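Local atomic coordinates of chitinase (Paenibacillus sp. FPU-7, PDB entry 5GZT), a protein that probably hydrolyses the internal beta-1,4 linkages of chitin and chitodextrins at random, acting as an endochitinase with two family 18 glycosidase domains. Residues B[894-899]-B[947-952]; B[940-945]-B[966-971]; B[970-975]-B[996-1001]; B[1015-1020]-B[1097-1102]. All blocks are in the same frame, centred on the assembly; numbering follows the deposited sequence.

Overall arrangement
All four contacts belong to the second family 18 barrel of the chain, within residues 765-1119, and form a connected group. Contact 2, where strands 938-943 and 964-967 pair, is central: its centre lies about 11 Å from those of contacts 1 and 4 and about 10 Å from that of contact 3. Contact 1 adds the loop after strand 889-893, where the family signature DxxDxDxE ends at Glu895, while contacts 3 and 4 lead on round the barrel to helices 998-1007 and 1093-1106. Contacts 1 and 4 are farthest apart, with centres about 22 Å apart and nearest atoms about 9 Å apart. The sodium site (Glu44, Thr50, Phe52, Ser72) lies in another part of the chain.

Contact 1: residues B[894-899]-B[947-952]; sequences WEYPVY and PIYINS
Ile948 lays its CG2 methyl over one face of the Tyr899 ring, shifted toward the rim, a CH-pi contact with CG2 3.9 Å from the ring centroid. A branched, apolar isoleucine suits this broad aromatic surface. An apolar contact joins Tyr896 CD1 to Tyr949 CD1 at 3.7 Å, with the ring planes at 82°. Tyr899 OH sits at the edge of the Tyr949 ring, in its plane, in van der Waals contact with Tyr949 CB at 3.6 Å; Tyr949 CG is anti to the backbone N (chi1 -176°). Small Ser952 packs its CB 3.4 Å from Pro897 O, while its polar OG donates to Ile948 O one turn earlier at 2.7 Å. A water links the segments by donating to Trp894 O and bonding to Tyr949 OH. The cis peptide between Glu895 and Tyr896 shapes the loop that follows the DxxDxDxE strand of family 18, here packed against a short helix at the C-terminal ends of the TIM-barrel strands.

Contact 2: residues B[940-945]-B[966-971]; sequences AIASAA and SVMTYD
Ser943 and Ser966 lie on adjacent parallel strands of the TIM barrel, 938-943 and 964-967, and their backbones form the tight part of the contact. Ser966 N donates to Ile941 O at 2.8 Å, with an N-H...O angle of 173°. Ser943 N then returns a bond to Ser966 O at 3.0 Å, and Met968 N donates to Ser943 O at 2.8 Å. Small side chains suit both faces. Ala942 and Ser966 share one, while Ser943 and Val967 share the other, where helix 998-1007 packs and Ser943 OG, 3.7 Å from Val967 CG2, hydrogen-bonds to Tyr1005 OH.

Beyond these bridges the strands part: the CA-CA spacing grows from 4.6 Å at Ala942 and Ser966 to 6.2 Å at Ala945 and Thr969. Inverse gamma turns centred on Met968 and Thr969 carry one chain off, and a water fills the place of a direct bond, accepting from Ala945 N and donating to Met968 O. The flexible, unbranched Met968 suits this transition. Bent at chi3 (-71°), it folds its terminal methyl back over the strand end, bringing CE to 3.4 Å from Ser943 O.

Contact 3: residues B[970-975]-B[996-1001]; sequences YDYHGS and FSADSV
Phe996 and Tyr972 meet face against methylene, beside the capping box that starts helix 998-1007 of the TIM barrel. The CB of Phe996 stands over one face of the Tyr972 ring, 3.6 Å from its centroid, while Tyr970 CA lies over the centre of the opposite face, so the tyrosine is held between a side chain and a backbone. Although the two ring planes are only 19° from parallel, the rings are slid apart, with centroids 5.4 Å from each other; it is therefore the CB and CG of Phe996, and not its ring as a whole, that lie against Tyr972. Tyr972 CG is anti to its carbonyl carbon (chi1 -57°), and the ring lies across the helix start, its OH against the Ser997-Ala998 peptide, 3.1 Å from Ser997 C, with Val1001 CG2 farther off. The long, flat side chain of tyrosine suits this span from loop to helix.

His973 comes to the edge of the Phe996 ring, near its plane, with His973 NE2 4.3 Å from Phe996 CD2. Asp995 binds NE2 and Glu977 binds ND1, so both imidazole nitrogens are engaged and the ring's rotation is fixed. Serines suit the helix start because each short hydroxyl can reach a backbone N-H: Ser997 OG, also hydrogen-bonded to Thr988 OG1, accepts from Ser1000 N at 3.1 Å, and Ser1000 OG accepts from Ser997 N at 2.9 Å.

Contact 4: residues B[1015-1020]-B[1097-1102]; sequences LVIGGA and KYKAEY
Lys1099 NZ is gripped by Gly1018 O, to which it donates at 3.1 Å, by a salt bridge to Asp1091 and by Ala984 O. The setting is a beta-alpha-beta unit of the TIM barrel: after an inserted antiparallel sheet, helix 1093-1106 covers strand 1015-1020 and leads into the adjacent parallel strand 1110-1114. Its segment runs antiparallel to the strand at 177°, with the axes 8.9 Å apart. The bond to Gly1018 lies in the carbonyl plane, on a lone pair. The three oxygens satisfy a buried ammonium group, and Asp1091 probably helps it stay charged. Lysine suits this place because its chain, extended beyond CG, spans the gap: CD passes 3.6 Å from Gly1018 O, and NZ comes within 4.0 Å of Gly1019 CA, where there is no side chain. Ile1017 fills the apolar part, crossing the lysine at about a right angle with CD1 3.8 Å from Lys1099 CG. The same Ile1017 CD1 reaches Tyr1102 CD2 at 4.0 Å, while Tyr1102 OH hydrogen-bonds to Asp999 OD1.

Contact 1: residues B[894-899]-B[947-952]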
loop_
_atom_site.group_PDB
_atom_site.type_symbol
_atom_site.label_atom_id
_atom_site.label_comp_id
_atom_site.label_asym_id
_atom_site.label_seq_id
_atom_site.Cartn_x
_atom_site.Cartn_y
_atom_site.Cartn_z
ATOM N N TRP B 894 -24.330 -35.622 -14.875
ATOM C CA TRP B 894 -25.490 -34.813 -14.699
ATOM C C TRP B 894 -25.009 -33.388 -14.900
ATOM O O TRP B 894 -24.125 -32.910 -14.151
ATOM C CB TRP B 894 -26.001 -35.037 -13.325
ATOM C CG TRP B 894 -27.254 -34.249 -12.953
ATOM C CD1 TRP B 894 -27.828 -33.127 -13.608
ATOM C CD2 TRP B 894 -28.004 -34.401 -11.738
ATOM N NE1 TRP B 894 -28.910 -32.682 -12.874
ATOM C CE2 TRP B 894 -29.032 -33.436 -11.746
ATOM C CE3 TRP B 894 -27.940 -35.310 -10.690
ATOM C CZ2 TRP B 894 -29.998 -33.374 -10.751
ATOM C CZ3 TRP B 894 -28.888 -35.226 -9.655
ATOM C CH2 TRP B 894 -29.913 -34.263 -9.718
ATOM N N GLU B 895 -25.546 -32.726 -15.933
ATOM C CA GLU B 895 -25.026 -31.417 -16.358
ATOM C C GLU B 895 -26.116 -30.364 -16.286
ATOM O O GLU B 895 -26.742 -30.080 -17.327
ATOM C CB GLU B 895 -24.431 -31.501 -17.780
ATOM C CG GLU B 895 -23.248 -32.462 -17.780
ATOM C CD GLU B 895 -22.445 -32.479 -19.079
ATOM O OE1 GLU B 895 -22.553 -31.549 -19.857
ATOM O OE2 GLU B 895 -21.646 -33.398 -19.277
ATOM N N TYR B 896 -26.394 -29.790 -15.106
ATOM C CA TYR B 896 -25.691 -29.927 -13.841
ATOM C C TYR B 896 -26.759 -29.721 -12.800
ATOM O O TYR B 896 -27.744 -29.022 -13.075
ATOM C CB TYR B 896 -24.614 -28.832 -13.658
ATOM C CG TYR B 896 -23.596 -28.813 -14.782
ATOM C CD1 TYR B 896 -22.529 -29.755 -14.807
ATOM C CD2 TYR B 896 -23.688 -27.918 -15.838
ATOM C CE1 TYR B 896 -21.593 -29.762 -15.853
ATOM C CE2 TYR B 896 -22.743 -27.931 -16.896
ATOM C CZ TYR B 896 -21.706 -28.842 -16.871
ATOM O OH TYR B 896 -20.819 -28.895 -17.867
ATOM N N PRO B 897 -26.602 -30.290 -11.618
ATOM C CA PRO B 897 -27.566 -30.100 -10.532
ATOM C C PRO B 897 -27.809 -28.632 -10.202
ATOM O O PRO B 897 -26.853 -27.831 -10.229
ATOM C CB PRO B 897 -26.907 -30.772 -9.354
ATOM C CG PRO B 897 -26.041 -31.823 -9.993
ATOM C CD PRO B 897 -25.526 -31.181 -11.231
ATOM N N VAL B 898 -29.058 -28.321 -9.843
ATOM C CA VAL B 898 -29.485 -27.005 -9.270
ATOM C C VAL B 898 -29.642 -25.977 -10.350
ATOM O O VAL B 898 -30.742 -25.433 -10.557
ATOM C CB VAL B 898 -28.607 -26.456 -8.146
ATOM C CG1 VAL B 898 -29.180 -25.121 -7.611
ATOM C CG2 VAL B 898 -28.500 -27.428 -6.994
ATOM N N TYR B 899 -28.555 -25.686 -11.043
ATOM C CA TYR B 899 -28.618 -24.709 -12.089
ATOM C C TYR B 899 -28.984 -25.221 -13.449
ATOM O O TYR B 899 -29.331 -24.421 -14.323
ATOM C CB TYR B 899 -27.350 -23.838 -12.142
ATOM C CG TYR B 899 -26.022 -24.483 -12.502
ATOM C CD1 TYR B 899 -25.279 -25.233 -11.552
ATOM C CD2 TYR B 899 -25.438 -24.292 -13.748
ATOM C CE1 TYR B 899 -24.044 -25.825 -11.893
ATOM C CE2 TYR B 899 -24.189 -24.883 -14.048
ATOM C CZ TYR B 899 -23.513 -25.606 -13.085
ATOM O OH TYR B 899 -22.307 -26.154 -13.384
ATOM N N PRO B 947 -17.313 -22.308 -9.842
ATOM C CA PRO B 947 -17.704 -22.295 -8.442
ATOM C C PRO B 947 -19.194 -22.621 -8.277
ATOM O O PRO B 947 -19.577 -23.134 -7.258
ATOM C CB PRO B 947 -17.377 -20.857 -7.959
ATOM C CG PRO B 947 -16.278 -20.417 -8.924
ATOM C CD PRO B 947 -16.457 -21.187 -10.222
ATOM N N ILE B 948 -20.030 -22.329 -9.244
ATOM C CA ILE B 948 -21.454 -22.632 -9.083
ATOM C C ILE B 948 -21.702 -24.146 -8.986
ATOM O O ILE B 948 -22.493 -24.615 -8.127
ATOM C CB ILE B 948 -22.326 -21.977 -10.169
ATOM C CG1 ILE B 948 -23.799 -22.096 -9.766
ATOM C CG2 ILE B 948 -22.042 -22.493 -11.540
ATOM C CD1 ILE B 948 -24.759 -21.337 -10.643
ATOM N N TYR B 949 -20.938 -24.879 -9.755
ATOM C CA TYR B 949 -20.949 -26.392 -9.687
ATOM C C TYR B 949 -20.571 -26.852 -8.310
ATOM O O TYR B 949 -21.319 -27.612 -7.642
ATOM C CB TYR B 949 -20.070 -27.073 -10.771
ATOM C CG TYR B 949 -20.235 -28.564 -10.667
ATOM C CD1 TYR B 949 -21.290 -29.236 -11.350
ATOM C CD2 TYR B 949 -19.436 -29.303 -9.873
ATOM C CE1 TYR B 949 -21.473 -30.629 -11.227
ATOM C CE2 TYR B 949 -19.616 -30.716 -9.710
ATOM C CZ TYR B 949 -20.647 -31.359 -10.384
ATOM O OH TYR B 949 -20.808 -32.706 -10.264
ATOM N N ILE B 950 -19.477 -26.307 -7.807
ATOM C CA ILE B 950 -18.982 -26.691 -6.487
ATOM C C ILE B 950 -20.013 -26.427 -5.348
ATOM O O ILE B 950 -20.186 -27.178 -4.348
ATOM C CB ILE B 950 -17.613 -25.985 -6.279
ATOM C CG1 ILE B 950 -16.548 -26.608 -7.182
ATOM C CG2 ILE B 950 -17.158 -26.155 -4.849
ATOM C CD1 ILE B 950 -15.248 -25.857 -7.229
ATOM N N ASN B 951 -20.766 -25.360 -5.544
ATOM C CA ASN B 951 -21.747 -24.959 -4.597
ATOM C C ASN B 951 -23.057 -25.695 -4.762
ATOM O O ASN B 951 -23.909 -25.580 -3.890
ATOM C CB ASN B 951 -22.025 -23.474 -4.809
ATOM C CG ASN B 951 -22.608 -22.846 -3.596
ATOM O OD1 ASN B 951 -21.943 -22.746 -2.592
ATOM N ND2 ASN B 951 -23.873 -22.447 -3.674
ATOM N N SER B 952 -23.234 -26.359 -5.896
ATOM C CA SER B 952 -24.479 -27.015 -6.266
ATOM C C SER B 952 -24.439 -28.520 -5.941
ATOM O O SER B 952 -25.452 -29.176 -6.097
ATOM C CB SER B 952 -24.726 -26.847 -7.743
ATOM O OG SER B 952 -25.024 -25.538 -8.115
HETATM O O HOH W 1 -22.924 -33.531 -11.786
#

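Contact 2: residues B[940-945]-B[966-971]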
loop_
_atom_site.group_PDB
_atom_site.type_symbol
_atom_site.label_atom_id
_atom_site.label_comp_id
_atom_site.label_asym_id
_atom_site.label_seq_id
_atom_site.Cartn_x
_atom_site.Cartn_y
_atom_site.Cartn_z
ATOM N N ALA B 940 -18.654 -43.646 -10.758
ATOM C CA ALA B 940 -17.921 -42.413 -10.863
ATOM C C ALA B 940 -18.898 -41.352 -11.343
ATOM O O ALA B 940 -20.019 -41.681 -11.680
ATOM C CB ALA B 940 -16.803 -42.581 -11.876
ATOM N N ILE B 941 -18.476 -40.103 -11.320
ATOM C CA ILE B 941 -19.177 -39.040 -12.001
ATOM C C ILE B 941 -18.212 -38.239 -12.805
ATOM O O ILE B 941 -16.977 -38.360 -12.620
ATOM C CB ILE B 941 -19.823 -38.039 -11.045
ATOM C CG1 ILE B 941 -18.746 -37.314 -10.178
ATOM C CG2 ILE B 941 -20.732 -38.787 -10.111
ATOM C CD1 ILE B 941 -19.428 -36.259 -9.252
ATOM N N ALA B 942 -18.764 -37.489 -13.737
ATOM C CA ALA B 942 -18.064 -36.351 -14.350
ATOM C C ALA B 942 -18.553 -35.129 -13.692
ATOM O O ALA B 942 -19.738 -35.019 -13.468
ATOM C CB ALA B 942 -18.368 -36.231 -15.802
ATOM N N SER B 943 -17.653 -34.185 -13.410
ATOM C CA SER B 943 -17.941 -32.988 -12.643
ATOM C C SER B 943 -17.311 -31.743 -13.281
ATOM O O SER B 943 -16.421 -31.825 -14.149
ATOM C CB SER B 943 -17.489 -33.178 -11.185
ATOM O OG SER B 943 -16.080 -33.380 -11.091
ATOM N N ALA B 944 -17.815 -30.576 -12.900
ATOM C CA ALA B 944 -17.488 -29.322 -13.551
ATOM C C ALA B 944 -16.577 -28.435 -12.673
ATOM O O ALA B 944 -16.418 -28.642 -11.446
ATOM C CB ALA B 944 -18.751 -28.581 -14.001
ATOM N N ALA B 945 -16.023 -27.442 -13.334
ATOM C CA ALA B 945 -14.980 -26.545 -12.775
ATOM C C ALA B 945 -15.509 -25.338 -12.039
ATOM O O ALA B 945 -14.844 -24.845 -11.143
ATOM C CB ALA B 945 -14.042 -26.098 -13.894
ATOM N N SER B 966 -14.284 -37.507 -12.534
ATOM C CA SER B 966 -13.571 -37.109 -13.738
ATOM C C SER B 966 -13.841 -35.632 -13.900
ATOM O O SER B 966 -14.984 -35.248 -14.260
ATOM C CB SER B 966 -14.045 -37.922 -14.950
ATOM O OG SER B 966 -13.651 -39.291 -14.851
ATOM N N VAL B 967 -12.883 -34.763 -13.473
ATOM C CA VAL B 967 -13.164 -33.366 -13.411
ATOM C C VAL B 967 -12.850 -32.773 -14.805
ATOM O O VAL B 967 -11.749 -32.973 -15.400
ATOM C CB VAL B 967 -12.325 -32.616 -12.344
ATOM C CG1 VAL B 967 -12.774 -31.141 -12.178
ATOM C CG2 VAL B 967 -12.429 -33.341 -11.034
ATOM N N MET B 968 -13.841 -32.031 -15.312
ATOM C CA MET B 968 -13.798 -31.436 -16.647
ATOM C C MET B 968 -12.982 -30.122 -16.566
ATOM O O MET B 968 -13.538 -29.025 -16.562
ATOM C CB MET B 968 -15.266 -31.241 -17.169
ATOM C CG MET B 968 -15.897 -32.628 -17.471
ATOM S SD MET B 968 -17.597 -32.455 -18.130
ATOM C CE MET B 968 -18.549 -31.912 -16.751
ATOM N N THR B 969 -11.660 -30.289 -16.511
ATOM C CA THR B 969 -10.697 -29.191 -16.338
ATOM C C THR B 969 -10.424 -28.655 -17.768
ATOM O O THR B 969 -9.322 -28.839 -18.373
ATOM C CB THR B 969 -9.432 -29.739 -15.634
ATOM O OG1 THR B 969 -9.047 -30.958 -16.269
ATOM C CG2 THR B 969 -9.701 -29.954 -14.137
ATOM N N TYR B 970 -11.492 -28.096 -18.340
ATOM C CA TYR B 970 -11.513 -27.585 -19.721
ATOM C C TYR B 970 -12.786 -26.784 -19.953
ATOM O O TYR B 970 -13.546 -26.597 -19.012
ATOM C CB TYR B 970 -11.196 -28.657 -20.739
ATOM C CG TYR B 970 -12.043 -29.912 -20.662
ATOM C CD1 TYR B 970 -13.424 -29.884 -20.951
ATOM C CD2 TYR B 970 -11.471 -31.120 -20.376
ATOM C CE1 TYR B 970 -14.192 -31.065 -20.933
ATOM C CE2 TYR B 970 -12.233 -32.280 -20.313
ATOM C CZ TYR B 970 -13.566 -32.246 -20.582
ATOM O OH TYR B 970 -14.197 -33.407 -20.524
ATOM N N ASP B 971 -12.989 -26.193 -21.133
ATOM C CA ASP B 971 -14.112 -25.275 -21.381
ATOM C C ASP B 971 -14.195 -24.121 -20.432
ATOM O O ASP B 971 -15.297 -23.600 -20.177
ATOM C CB ASP B 971 -15.469 -25.988 -21.297
ATOM C CG ASP B 971 -15.625 -27.126 -22.270
ATOM O OD1 ASP B 971 -15.100 -27.070 -23.388
ATOM O OD2 ASP B 971 -16.301 -28.141 -21.907
HETATM O O HOH W 2 -16.070 -27.866 -16.224
#

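Contact 3: residues B[970-975]-B[996-1001]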
loop_
_atom_site.group_PDB
_atom_site.type_symbol
_atom_site.label_atom_id
_atom_site.label_comp_id
_atom_site.label_asym_id
_atom_site.label_seq_id
_atom_site.Cartn_x
_atom_site.Cartn_y
_atom_site.Cartn_z
ATOM N N TYR B 970 -11.492 -28.096 -18.340
ATOM C CA TYR B 970 -11.513 -27.585 -19.721
ATOM C C TYR B 970 -12.786 -26.784 -19.953
ATOM O O TYR B 970 -13.546 -26.597 -19.012
ATOM C CB TYR B 970 -11.196 -28.657 -20.739
ATOM C CG TYR B 970 -12.043 -29.912 -20.662
ATOM C CD1 TYR B 970 -13.424 -29.884 -20.951
ATOM C CD2 TYR B 970 -11.471 -31.120 -20.376
ATOM C CE1 TYR B 970 -14.192 -31.065 -20.933
ATOM C CE2 TYR B 970 -12.233 -32.280 -20.313
ATOM C CZ TYR B 970 -13.566 -32.246 -20.582
ATOM O OH TYR B 970 -14.197 -33.407 -20.524
ATOM N N ASP B 971 -12.989 -26.193 -21.133
ATOM C CA ASP B 971 -14.112 -25.275 -21.381
ATOM C C ASP B 971 -14.195 -24.121 -20.432
ATOM O O ASP B 971 -15.297 -23.600 -20.177
ATOM C CB ASP B 971 -15.469 -25.988 -21.297
ATOM C CG ASP B 971 -15.625 -27.126 -22.270
ATOM O OD1 ASP B 971 -15.100 -27.070 -23.388
ATOM O OD2 ASP B 971 -16.301 -28.141 -21.907
ATOM N N TYR B 972 -13.056 -23.677 -19.901
ATOM C CA TYR B 972 -13.051 -22.554 -18.987
ATOM C C TYR B 972 -13.483 -21.194 -19.610
ATOM O O TYR B 972 -13.992 -20.316 -18.915
ATOM C CB TYR B 972 -11.653 -22.360 -18.396
ATOM C CG TYR B 972 -11.028 -23.544 -17.650
ATOM C CD1 TYR B 972 -11.752 -24.335 -16.782
ATOM C CD2 TYR B 972 -9.641 -23.728 -17.695
ATOM C CE1 TYR B 972 -11.150 -25.381 -16.117
ATOM C CE2 TYR B 972 -9.026 -24.740 -17.020
ATOM C CZ TYR B 972 -9.805 -25.548 -16.181
ATOM O OH TYR B 972 -9.199 -26.567 -15.509
ATOM N N HIS B 973 -13.138 -21.027 -20.877
ATOM C CA HIS B 973 -13.368 -19.805 -21.613
ATOM C C HIS B 973 -13.721 -20.209 -23.027
ATOM O O HIS B 973 -13.345 -21.320 -23.478
ATOM C CB HIS B 973 -12.113 -18.952 -21.581
ATOM C CG HIS B 973 -11.800 -18.459 -20.227
ATOM N ND1 HIS B 973 -12.665 -17.660 -19.510
ATOM C CD2 HIS B 973 -10.764 -18.721 -19.408
ATOM C CE1 HIS B 973 -12.122 -17.356 -18.345
ATOM N NE2 HIS B 973 -10.968 -17.995 -18.255
ATOM N N GLY B 974 -14.468 -19.325 -23.704
ATOM C CA GLY B 974 -14.786 -19.542 -25.157
ATOM C C GLY B 974 -15.679 -18.425 -25.728
ATOM O O GLY B 974 -15.729 -17.343 -25.159
ATOM N N SER B 975 -16.461 -18.735 -26.764
ATOM C CA SER B 975 -17.171 -17.700 -27.592
ATOM C C SER B 975 -18.243 -16.905 -26.870
ATOM O O SER B 975 -18.544 -15.791 -27.254
ATOM C CB SER B 975 -17.734 -18.326 -28.882
ATOM O OG SER B 975 -18.590 -19.414 -28.612
ATOM N N PHE B 996 -9.001 -19.628 -14.163
ATOM C CA PHE B 996 -9.180 -21.098 -14.087
ATOM C C PHE B 996 -8.022 -21.873 -14.591
ATOM O O PHE B 996 -7.451 -21.576 -15.629
ATOM C CB PHE B 996 -10.368 -21.548 -14.964
ATOM C CG PHE B 996 -11.680 -21.203 -14.391
ATOM C CD1 PHE B 996 -12.258 -22.022 -13.422
ATOM C CD2 PHE B 996 -12.383 -20.046 -14.810
ATOM C CE1 PHE B 996 -13.493 -21.683 -12.846
ATOM C CE2 PHE B 996 -13.622 -19.725 -14.254
ATOM C CZ PHE B 996 -14.180 -20.549 -13.275
ATOM N N SER B 997 -7.652 -22.876 -13.829
ATOM C CA SER B 997 -6.768 -23.904 -14.343
ATOM C C SER B 997 -7.096 -25.215 -13.702
ATOM O O SER B 997 -7.770 -25.242 -12.689
ATOM C CB SER B 997 -5.296 -23.512 -14.049
ATOM O OG SER B 997 -5.102 -23.348 -12.684
ATOM N N ALA B 998 -6.488 -26.275 -14.189
ATOM C CA ALA B 998 -6.574 -27.566 -13.519
ATOM C C ALA B 998 -6.138 -27.431 -12.069
ATOM O O ALA B 998 -6.770 -27.966 -11.173
ATOM C CB ALA B 998 -5.736 -28.606 -14.213
ATOM N N ASP B 999 -5.015 -26.748 -11.848
ATOM C CA ASP B 999 -4.453 -26.525 -10.516
ATOM C C ASP B 999 -5.444 -25.843 -9.654
ATOM O O ASP B 999 -5.703 -26.319 -8.517
ATOM C CB ASP B 999 -3.103 -25.718 -10.629
ATOM C CG ASP B 999 -2.446 -25.496 -9.305
ATOM O OD1 ASP B 999 -2.292 -26.470 -8.541
ATOM O OD2 ASP B 999 -2.181 -24.323 -8.969
ATOM N N SER B 1000 -6.028 -24.729 -10.114
ATOM C CA SER B 1000 -6.938 -23.977 -9.273
ATOM C C SER B 1000 -8.212 -24.770 -9.015
ATOM O O SER B 1000 -8.688 -24.804 -7.852
ATOM C CB SER B 1000 -7.345 -22.622 -9.857
ATOM O OG SER B 1000 -8.209 -22.734 -10.965
ATOM N N VAL B 1001 -8.702 -25.452 -10.036
ATOM C CA VAL B 1001 -9.962 -26.251 -9.858
ATOM C C VAL B 1001 -9.792 -27.442 -8.918
ATOM O O VAL B 1001 -10.541 -27.664 -7.939
ATOM C CB VAL B 1001 -10.467 -26.728 -11.228
ATOM C CG1 VAL B 1001 -11.675 -27.624 -11.061
ATOM C CG2 VAL B 1001 -10.863 -25.570 -12.049
#

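Contact 4: residues B[1015-1020]-B[1097-1102]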
loop_
_atom_site.group_PDB
_atom_site.type_symbol
_atom_site.label_atom_id
_atom_site.label_comp_id
_atom_site.label_asym_id
_atom_site.label_seq_id
_atom_site.Cartn_x
_atom_site.Cartn_y
_atom_site.Cartn_z
ATOM N N LEU B 1015 -9.747 -37.856 -7.496
ATOM C CA LEU B 1015 -9.778 -36.853 -8.538
ATOM C C LEU B 1015 -9.051 -37.304 -9.797
ATOM O O LEU B 1015 -7.999 -37.889 -9.735
ATOM C CB LEU B 1015 -9.167 -35.520 -8.067
ATOM C CG LEU B 1015 -9.945 -34.820 -6.934
ATOM C CD1 LEU B 1015 -9.157 -33.603 -6.381
ATOM C CD2 LEU B 1015 -11.295 -34.401 -7.419
ATOM N N VAL B 1016 -9.633 -36.978 -10.927
ATOM C CA VAL B 1016 -9.070 -37.311 -12.193
ATOM C C VAL B 1016 -8.987 -36.010 -12.993
ATOM O O VAL B 1016 -10.002 -35.318 -13.149
ATOM C CB VAL B 1016 -9.904 -38.384 -12.946
ATOM C CG1 VAL B 1016 -9.294 -38.647 -14.331
ATOM C CG2 VAL B 1016 -9.866 -39.681 -12.163
ATOM N N ILE B 1017 -7.790 -35.719 -13.532
ATOM C CA ILE B 1017 -7.591 -34.463 -14.288
ATOM C C ILE B 1017 -7.988 -34.696 -15.745
ATOM O O ILE B 1017 -7.793 -35.766 -16.286
ATOM C CB ILE B 1017 -6.134 -33.958 -14.201
ATOM C CG1 ILE B 1017 -5.999 -32.584 -14.845
ATOM C CG2 ILE B 1017 -5.206 -34.987 -14.847
ATOM C CD1 ILE B 1017 -4.610 -31.876 -14.634
ATOM N N GLY B 1018 -8.609 -33.675 -16.343
ATOM C CA GLY B 1018 -9.256 -33.797 -17.631
ATOM C C GLY B 1018 -8.454 -33.063 -18.742
ATOM O O GLY B 1018 -8.055 -31.885 -18.578
ATOM N N GLY B 1019 -8.204 -33.788 -19.807
ATOM C CA GLY B 1019 -7.690 -33.232 -21.065
ATOM C C GLY B 1019 -8.798 -33.157 -22.144
ATOM O O GLY B 1019 -9.721 -34.041 -22.214
ATOM N N ALA B 1020 -8.691 -32.138 -23.023
ATOM C CA ALA B 1020 -9.684 -31.915 -24.090
ATOM C C ALA B 1020 -8.968 -32.088 -25.423
ATOM O O ALA B 1020 -7.969 -31.389 -25.695
ATOM C CB ALA B 1020 -10.197 -30.517 -24.009
ATOM N N LYS B 1097 1.158 -33.796 -21.377
ATOM C CA LYS B 1097 2.257 -34.287 -20.559
ATOM C C LYS B 1097 2.238 -33.610 -19.238
ATOM O O LYS B 1097 2.379 -34.300 -18.183
ATOM C CB LYS B 1097 3.606 -34.084 -21.212
ATOM C CG LYS B 1097 4.786 -34.412 -20.330
ATOM C CD LYS B 1097 6.054 -34.520 -21.152
ATOM C CE LYS B 1097 7.063 -33.476 -20.782
ATOM N NZ LYS B 1097 6.617 -32.147 -21.281
ATOM N N TYR B 1098 2.114 -32.289 -19.230
ATOM C CA TYR B 1098 2.129 -31.602 -17.955
ATOM C C TYR B 1098 0.867 -31.954 -17.048
ATOM O O TYR B 1098 0.973 -31.885 -15.848
ATOM C CB TYR B 1098 2.218 -30.116 -18.164
ATOM C CG TYR B 1098 3.653 -29.612 -18.427
ATOM C CD1 TYR B 1098 4.482 -29.337 -17.397
ATOM C CD2 TYR B 1098 4.103 -29.352 -19.710
ATOM C CE1 TYR B 1098 5.783 -28.881 -17.625
ATOM C CE2 TYR B 1098 5.412 -28.921 -19.976
ATOM C CZ TYR B 1098 6.231 -28.654 -18.919
ATOM O OH TYR B 1098 7.478 -28.189 -19.096
ATOM N N LYS B 1099 -0.308 -32.194 -17.659
ATOM C CA LYS B 1099 -1.538 -32.656 -16.908
ATOM C C LYS B 1099 -1.252 -33.976 -16.244
ATOM O O LYS B 1099 -1.570 -34.160 -15.082
ATOM C CB LYS B 1099 -2.720 -32.766 -17.841
ATOM C CG LYS B 1099 -3.229 -31.353 -18.157
ATOM C CD LYS B 1099 -4.481 -31.319 -19.010
ATOM C CE LYS B 1099 -4.952 -29.864 -19.077
ATOM N NZ LYS B 1099 -6.214 -29.694 -19.830
ATOM N N ALA B 1100 -0.581 -34.839 -16.971
ATOM C CA ALA B 1100 -0.216 -36.135 -16.511
ATOM C C ALA B 1100 0.838 -36.103 -15.377
ATOM O O ALA B 1100 0.761 -36.825 -14.354
ATOM C CB ALA B 1100 0.273 -36.964 -17.658
ATOM N N GLU B 1101 1.788 -35.179 -15.539
ATOM C CA GLU B 1101 2.765 -34.911 -14.537
ATOM C C GLU B 1101 2.139 -34.347 -13.285
ATOM O O GLU B 1101 2.518 -34.757 -12.220
ATOM C CB GLU B 1101 3.822 -33.918 -15.075
ATOM C CG GLU B 1101 4.919 -33.619 -14.059
ATOM C CD GLU B 1101 6.060 -32.824 -14.682
ATOM O OE1 GLU B 1101 7.192 -33.288 -14.674
ATOM O OE2 GLU B 1101 5.773 -31.778 -15.188
ATOM N N TYR B 1102 1.200 -33.413 -13.447
ATOM C CA TYR B 1102 0.406 -32.878 -12.367
ATOM C C TYR B 1102 -0.293 -34.007 -11.619
ATOM O O TYR B 1102 -0.181 -34.117 -10.425
ATOM C CB TYR B 1102 -0.588 -31.825 -12.902
ATOM C CG TYR B 1102 -1.293 -31.039 -11.806
ATOM C CD1 TYR B 1102 -0.687 -29.901 -11.227
ATOM C CD2 TYR B 1102 -2.514 -31.448 -11.286
ATOM C CE1 TYR B 1102 -1.333 -29.237 -10.194
ATOM C CE2 TYR B 1102 -3.165 -30.760 -10.297
ATOM C CZ TYR B 1102 -2.575 -29.660 -9.738
ATOM O OH TYR B 1102 -3.160 -29.022 -8.663
#